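Local coordinates for protein titin (Homo sapiens, PDB 2J8H) that serves as a giant elastic protein of muscle, represented here by a rigid tandem of two immunoglobulin domains from its A-band region, at residues Ala100-Val114 against Ala180-Asp194. Residues are numbered along the deposited sequence; the frame is centred on the assembly and turned at random.
Sequences AKIHLPKTLEGMGAV and AKNRFGIDQKTVELD
Asp-187 meets two donors of the 100-102 strand through one oxygen: Ile-102 N reaches OD2 at 2.7 Å on the anti lone pair, nearly straight at 172°, while Lys-101 NZ makes a salt bridge to the same OD2 on its syn side at 2.6 Å. The CB of Lys-101 points away from the 180-194 segment, and bends at chi2 (76°) and chi4 (78°) curl the chain back, letting NZ also bond Ile-102 O. Lys-189 NZ takes the other oxygen, OD1, so the carboxylate probably offsets the charge of two ammonium groups only 3.6 Å apart, NZ to NZ. Replacing Lys-101 by an alanine would probably leave OD2 without its syn partner and Ile-102 O without this donor. At the turn of the 180-194 hairpin, Asn-182 OD1 takes Ala-100 N and Phe-184 N from opposite faces of its amide, the latter closing an Asx turn; ND2 bonds Pro-132 O and Val-98 O. The pairing is that of the I-set fold: strand A, the end of 86-102, pairs antiparallel with 123-131, and after strand 106-108 and a type I' turn, A' (112-117) lies parallel to G. Gly-112 N to Thr-190 O and Glu-192 N to Gly-112 O, both 2.9 Å, begin this pairing; Val-114 continues it with Glu-192 O and Asp-194 N. Among apolar contacts, Ile-102 CG2 lies 3.5 Å from Lys-189 CG, and its CD1 touches Ala-180 CB. Met-111 runs alongside Thr-190, SD 3.8 Å from CG2.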
loop_
_atom_site.group_PDB
_atom_site.type_symbol
_atom_site.label_atom_id
_atom_site.label_comp_id
_atom_site.label_asym_id
_atom_site.label_seq_id
_atom_site.Cartn_x
_atom_site.Cartn_y
_atom_site.Cartn_z
ATOM N N ALA A 100 -11.314 13.013 0.839
ATOM C CA ALA A 100 -11.391 14.125 -0.114
ATOM C C ALA A 100 -9.999 14.455 -0.565
ATOM O O ALA A 100 -9.106 14.592 0.268
ATOM C CB ALA A 100 -12.053 15.363 0.500
ATOM N N LYS A 101 -9.813 14.621 -1.871
ATOM C CA LYS A 101 -8.485 14.846 -2.408
ATOM C C LYS A 101 -8.575 15.653 -3.682
ATOM O O LYS A 101 -9.430 15.414 -4.514
ATOM C CB LYS A 101 -7.780 13.493 -2.647
ATOM C CG LYS A 101 -6.337 13.583 -3.130
ATOM C CD LYS A 101 -5.357 13.956 -2.034
ATOM C CE LYS A 101 -3.952 14.430 -2.610
ATOM N NZ LYS A 101 -3.934 15.847 -3.129
ATOM N N ILE A 102 -7.704 16.638 -3.799
ATOM C CA ILE A 102 -7.602 17.460 -5.002
ATOM C C ILE A 102 -6.429 16.912 -5.810
ATOM O O ILE A 102 -5.376 16.652 -5.244
ATOM C CB ILE A 102 -7.303 18.932 -4.662
ATOM C CG1 ILE A 102 -8.460 19.585 -3.928
ATOM C CG2 ILE A 102 -6.990 19.714 -5.923
ATOM C CD1 ILE A 102 -9.775 19.501 -4.648
ATOM N N HIS A 103 -6.630 16.734 -7.110
ATOM C CA HIS A 103 -5.626 16.142 -8.001
ATOM C C HIS A 103 -5.244 17.120 -9.086
ATOM O O HIS A 103 -5.902 17.182 -10.126
ATOM C CB HIS A 103 -6.183 14.913 -8.708
ATOM C CG HIS A 103 -6.752 13.882 -7.788
ATOM N ND1 HIS A 103 -5.974 13.145 -6.932
ATOM C CD2 HIS A 103 -8.025 13.456 -7.605
ATOM C CE1 HIS A 103 -6.746 12.315 -6.245
ATOM N NE2 HIS A 103 -7.993 12.489 -6.635
ATOM N N LEU A 104 -4.163 17.854 -8.884
ATOM C CA LEU A 104 -3.651 18.772 -9.908
ATOM C C LEU A 104 -2.944 18.001 -11.016
ATOM O O LEU A 104 -1.910 17.362 -10.774
ATOM C CB LEU A 104 -2.677 19.758 -9.290
ATOM C CG LEU A 104 -3.186 20.758 -8.261
ATOM C CD1 LEU A 104 -1.992 21.647 -7.825
ATOM C CD2 LEU A 104 -4.368 21.572 -8.768
ATOM N N PRO A 105 -3.466 18.056 -12.249
ATOM C CA PRO A 105 -2.766 17.374 -13.334
ATOM C C PRO A 105 -1.325 17.860 -13.559
ATOM O O PRO A 105 -0.399 17.057 -13.720
ATOM C CB PRO A 105 -3.629 17.696 -14.544
ATOM C CG PRO A 105 -4.972 17.988 -13.997
ATOM C CD PRO A 105 -4.716 18.677 -12.711
ATOM N N LYS A 106 -1.143 19.177 -13.553
ATOM C CA LYS A 106 0.191 19.780 -13.802
ATOM C C LYS A 106 0.491 20.828 -12.760
ATOM O O LYS A 106 -0.364 21.645 -12.455
ATOM C CB LYS A 106 0.226 20.481 -15.145
ATOM C CG LYS A 106 0.009 19.627 -16.334
ATOM C CD LYS A 106 0.341 20.418 -17.597
ATOM C CE LYS A 106 1.816 20.325 -17.950
ATOM N NZ LYS A 106 2.234 21.453 -18.876
ATOM N N THR A 107 1.707 20.828 -12.236
ATOM C CA THR A 107 2.108 21.819 -11.263
ATOM C C THR A 107 3.421 22.478 -11.633
ATOM O O THR A 107 4.307 21.877 -12.247
ATOM C CB THR A 107 2.276 21.229 -9.855
ATOM O OG1 THR A 107 3.363 20.318 -9.845
ATOM C CG2 THR A 107 1.067 20.512 -9.428
ATOM N N LEU A 108 3.522 23.738 -11.249
ATOM C CA LEU A 108 4.741 24.490 -11.355
ATOM C C LEU A 108 4.982 25.027 -9.952
ATOM O O LEU A 108 4.137 25.714 -9.395
ATOM C CB LEU A 108 4.570 25.627 -12.361
ATOM C CG LEU A 108 5.750 26.593 -12.502
ATOM C CD1 LEU A 108 7.090 25.896 -12.804
ATOM C CD2 LEU A 108 5.400 27.628 -13.570
ATOM N N GLU A 109 6.109 24.661 -9.362
ATOM C CA GLU A 109 6.424 25.074 -7.998
ATOM C C GLU A 109 5.339 24.696 -6.984
ATOM O O GLU A 109 4.991 25.477 -6.118
ATOM C CB GLU A 109 6.724 26.583 -7.981
ATOM C CG GLU A 109 8.095 26.907 -8.574
ATOM C CD GLU A 109 9.239 26.673 -7.574
ATOM O OE1 GLU A 109 9.276 27.410 -6.553
ATOM O OE2 GLU A 109 10.108 25.784 -7.804
ATOM N N GLY A 110 4.798 23.495 -7.109
ATOM C CA GLY A 110 3.797 23.000 -6.165
ATOM C C GLY A 110 2.391 23.506 -6.358
ATOM O O GLY A 110 1.471 23.074 -5.666
ATOM N N MET A 111 2.201 24.400 -7.321
ATOM C CA MET A 111 0.900 24.981 -7.572
ATOM C C MET A 111 0.495 24.736 -9.000
ATOM O O MET A 111 1.334 24.573 -9.885
ATOM C CB MET A 111 0.957 26.485 -7.343
ATOM C CG MET A 111 1.215 26.883 -5.934
ATOM S SD MET A 111 1.274 28.698 -5.813
ATOM C CE MET A 111 2.824 29.029 -6.618
ATOM N N GLY A 112 -0.805 24.719 -9.227
ATOM C CA GLY A 112 -1.322 24.819 -10.567
ATOM C C GLY A 112 -0.820 26.111 -11.184
ATOM O O GLY A 112 -0.438 27.041 -10.477
ATOM N N ALA A 113 -0.821 26.147 -12.510
ATOM C CA ALA A 113 -0.467 27.330 -13.256
ATOM C C ALA A 113 -1.349 27.405 -14.483
ATOM O O ALA A 113 -1.410 26.468 -15.278
ATOM C CB ALA A 113 0.964 27.266 -13.671
ATOM N N VAL A 114 -2.004 28.544 -14.642
ATOM C CA VAL A 114 -2.785 28.839 -15.834
ATOM C C VAL A 114 -2.241 30.150 -16.375
ATOM O O VAL A 114 -2.113 31.117 -15.640
ATOM C CB VAL A 114 -4.300 28.922 -15.525
ATOM C CG1 VAL A 114 -5.079 29.323 -16.771
ATOM C CG2 VAL A 114 -4.799 27.578 -14.995
ATOM N N ALA A 180 -11.386 20.591 -1.042
ATOM C CA ALA A 180 -12.378 19.522 -0.972
ATOM C C ALA A 180 -12.367 18.996 0.453
ATOM O O ALA A 180 -11.295 18.724 0.997
ATOM C CB ALA A 180 -12.043 18.403 -1.969
ATOM N N LYS A 181 -13.555 18.857 1.047
ATOM C CA LYS A 181 -13.726 18.357 2.411
ATOM C C LYS A 181 -14.792 17.270 2.453
ATOM O O LYS A 181 -15.886 17.444 1.911
ATOM C CB LYS A 181 -14.217 19.459 3.368
ATOM C CG LYS A 181 -13.393 20.723 3.437
ATOM C CD LYS A 181 -14.269 21.950 3.824
ATOM C CE LYS A 181 -13.423 23.235 3.987
ATOM N NZ LYS A 181 -12.839 23.784 2.724
ATOM N N ASN A 182 -14.482 16.164 3.119
ATOM C CA ASN A 182 -15.518 15.259 3.611
ATOM C C ASN A 182 -15.111 14.731 4.967
ATOM O O ASN A 182 -14.151 15.236 5.566
ATOM C CB ASN A 182 -15.841 14.141 2.596
ATOM C CG ASN A 182 -14.708 13.171 2.368
ATOM O OD1 ASN A 182 -13.684 13.186 3.054
ATOM N ND2 ASN A 182 -14.890 12.303 1.378
ATOM N N ARG A 183 -15.832 13.724 5.456
ATOM C CA ARG A 183 -15.582 13.195 6.782
ATOM C C ARG A 183 -14.220 12.534 6.939
ATOM O O ARG A 183 -13.761 12.362 8.054
ATOM C CB ARG A 183 -16.710 12.213 7.195
ATOM C CG ARG A 183 -16.772 10.917 6.355
ATOM C CD ARG A 183 -17.858 9.978 6.847
ATOM N NE ARG A 183 -19.194 10.569 6.720
ATOM C CZ ARG A 183 -20.328 9.912 6.940
ATOM N NH1 ARG A 183 -20.305 8.625 7.301
ATOM N NH2 ARG A 183 -21.497 10.540 6.804
ATOM N N PHE A 184 -13.574 12.163 5.842
ATOM C CA PHE A 184 -12.303 11.473 5.917
ATOM C C PHE A 184 -11.119 12.399 5.694
ATOM O O PHE A 184 -9.973 11.941 5.658
ATOM C CB PHE A 184 -12.287 10.298 4.929
ATOM C CG PHE A 184 -13.378 9.294 5.205
ATOM C CD1 PHE A 184 -13.364 8.552 6.377
ATOM C CD2 PHE A 184 -14.437 9.142 4.336
ATOM C CE1 PHE A 184 -14.374 7.641 6.664
ATOM C CE2 PHE A 184 -15.445 8.233 4.623
ATOM C CZ PHE A 184 -15.407 7.488 5.788
ATOM N N GLY A 185 -11.391 13.692 5.524
ATOM C CA GLY A 185 -10.314 14.662 5.425
ATOM C C GLY A 185 -10.602 15.854 4.546
ATOM O O GLY A 185 -11.577 15.890 3.810
ATOM N N ILE A 186 -9.706 16.826 4.660
ATOM C CA ILE A 186 -9.726 18.048 3.914
ATOM C C ILE A 186 -8.455 18.104 3.096
ATOM O O ILE A 186 -7.374 17.802 3.588
ATOM C CB ILE A 186 -9.720 19.218 4.874
ATOM C CG1 ILE A 186 -10.936 19.082 5.795
ATOM C CG2 ILE A 186 -9.703 20.550 4.105
ATOM C CD1 ILE A 186 -11.192 20.261 6.653
ATOM N N ASP A 187 -8.578 18.517 1.851
ATOM C CA ASP A 187 -7.401 18.743 1.011
ATOM C C ASP A 187 -7.629 20.062 0.277
ATOM O O ASP A 187 -8.766 20.370 -0.087
ATOM C CB ASP A 187 -7.287 17.613 -0.005
ATOM C CG ASP A 187 -5.918 17.539 -0.681
ATOM O OD1 ASP A 187 -4.916 17.835 -0.011
ATOM O OD2 ASP A 187 -5.856 17.153 -1.869
ATOM N N GLN A 188 -6.557 20.821 0.067
ATOM C CA GLN A 188 -6.580 22.048 -0.720
ATOM C C GLN A 188 -5.334 22.164 -1.566
ATOM O O GLN A 188 -4.288 21.565 -1.261
ATOM C CB GLN A 188 -6.750 23.289 0.153
ATOM C CG GLN A 188 -5.542 23.772 0.897
ATOM C CD GLN A 188 -5.774 25.133 1.563
ATOM O OE1 GLN A 188 -6.785 25.350 2.243
ATOM N NE2 GLN A 188 -4.842 26.046 1.360
ATOM N N LYS A 189 -5.463 22.911 -2.648
ATOM C CA LYS A 189 -4.367 23.175 -3.554
ATOM C C LYS A 189 -4.567 24.590 -4.077
ATOM O O LYS A 189 -5.661 25.128 -4.027
ATOM C CB LYS A 189 -4.346 22.189 -4.725
ATOM C CG LYS A 189 -3.997 20.734 -4.380
ATOM C CD LYS A 189 -2.565 20.593 -3.903
ATOM C CE LYS A 189 -2.310 19.257 -3.251
ATOM N NZ LYS A 189 -3.079 19.092 -1.955
ATOM N N THR A 190 -3.484 25.178 -4.555
ATOM C CA THR A 190 -3.488 26.513 -5.084
ATOM C C THR A 190 -3.137 26.452 -6.559
ATOM O O THR A 190 -2.326 25.636 -6.991
ATOM C CB THR A 190 -2.476 27.369 -4.327
ATOM O OG1 THR A 190 -2.889 27.429 -2.959
ATOM C CG2 THR A 190 -2.379 28.797 -4.890
ATOM N N VAL A 191 -3.745 27.352 -7.317
ATOM C CA VAL A 191 -3.443 27.562 -8.728
ATOM C C VAL A 191 -3.112 29.041 -8.940
ATOM O O VAL A 191 -3.893 29.907 -8.537
ATOM C CB VAL A 191 -4.675 27.235 -9.595
ATOM C CG1 VAL A 191 -4.385 27.478 -11.054
ATOM C CG2 VAL A 191 -5.123 25.804 -9.359
ATOM N N GLU A 192 -1.966 29.332 -9.541
ATOM C CA GLU A 192 -1.654 30.707 -9.897
ATOM C C GLU A 192 -2.106 30.980 -11.321
ATOM O O GLU A 192 -1.739 30.248 -12.250
ATOM C CB GLU A 192 -0.171 31.027 -9.769
ATOM C CG GLU A 192 0.090 32.479 -10.166
ATOM C CD GLU A 192 1.498 32.926 -9.953
ATOM O OE1 GLU A 192 2.349 32.077 -9.613
ATOM O OE2 GLU A 192 1.744 34.138 -10.135
ATOM N N LEU A 193 -2.890 32.049 -11.482
ATOM C CA LEU A 193 -3.324 32.518 -12.786
ATOM C C LEU A 193 -2.536 33.757 -13.093
ATOM O O LEU A 193 -2.480 34.658 -12.277
ATOM C CB LEU A 193 -4.814 32.862 -12.765
ATOM C CG LEU A 193 -5.449 33.477 -14.018
ATOM C CD1 LEU A 193 -5.105 32.677 -15.251
ATOM C CD2 LEU A 193 -6.982 33.569 -13.875
ATOM N N ASP A 194 -1.903 33.810 -14.254
ATOM C CA ASP A 194 -1.326 35.067 -14.709
ATOM C C ASP A 194 -1.993 35.450 -16.008
ATOM O O ASP A 194 -2.434 34.596 -16.765
ATOM C CB ASP A 194 0.185 34.990 -14.851
ATOM C CG ASP A 194 0.620 34.103 -15.982
ATOM O OD1 ASP A 194 0.616 32.865 -15.789
ATOM O OD2 ASP A 194 0.968 34.656 -17.048
HETATM O O HOH W 1 -0.984 23.833 -4.146
#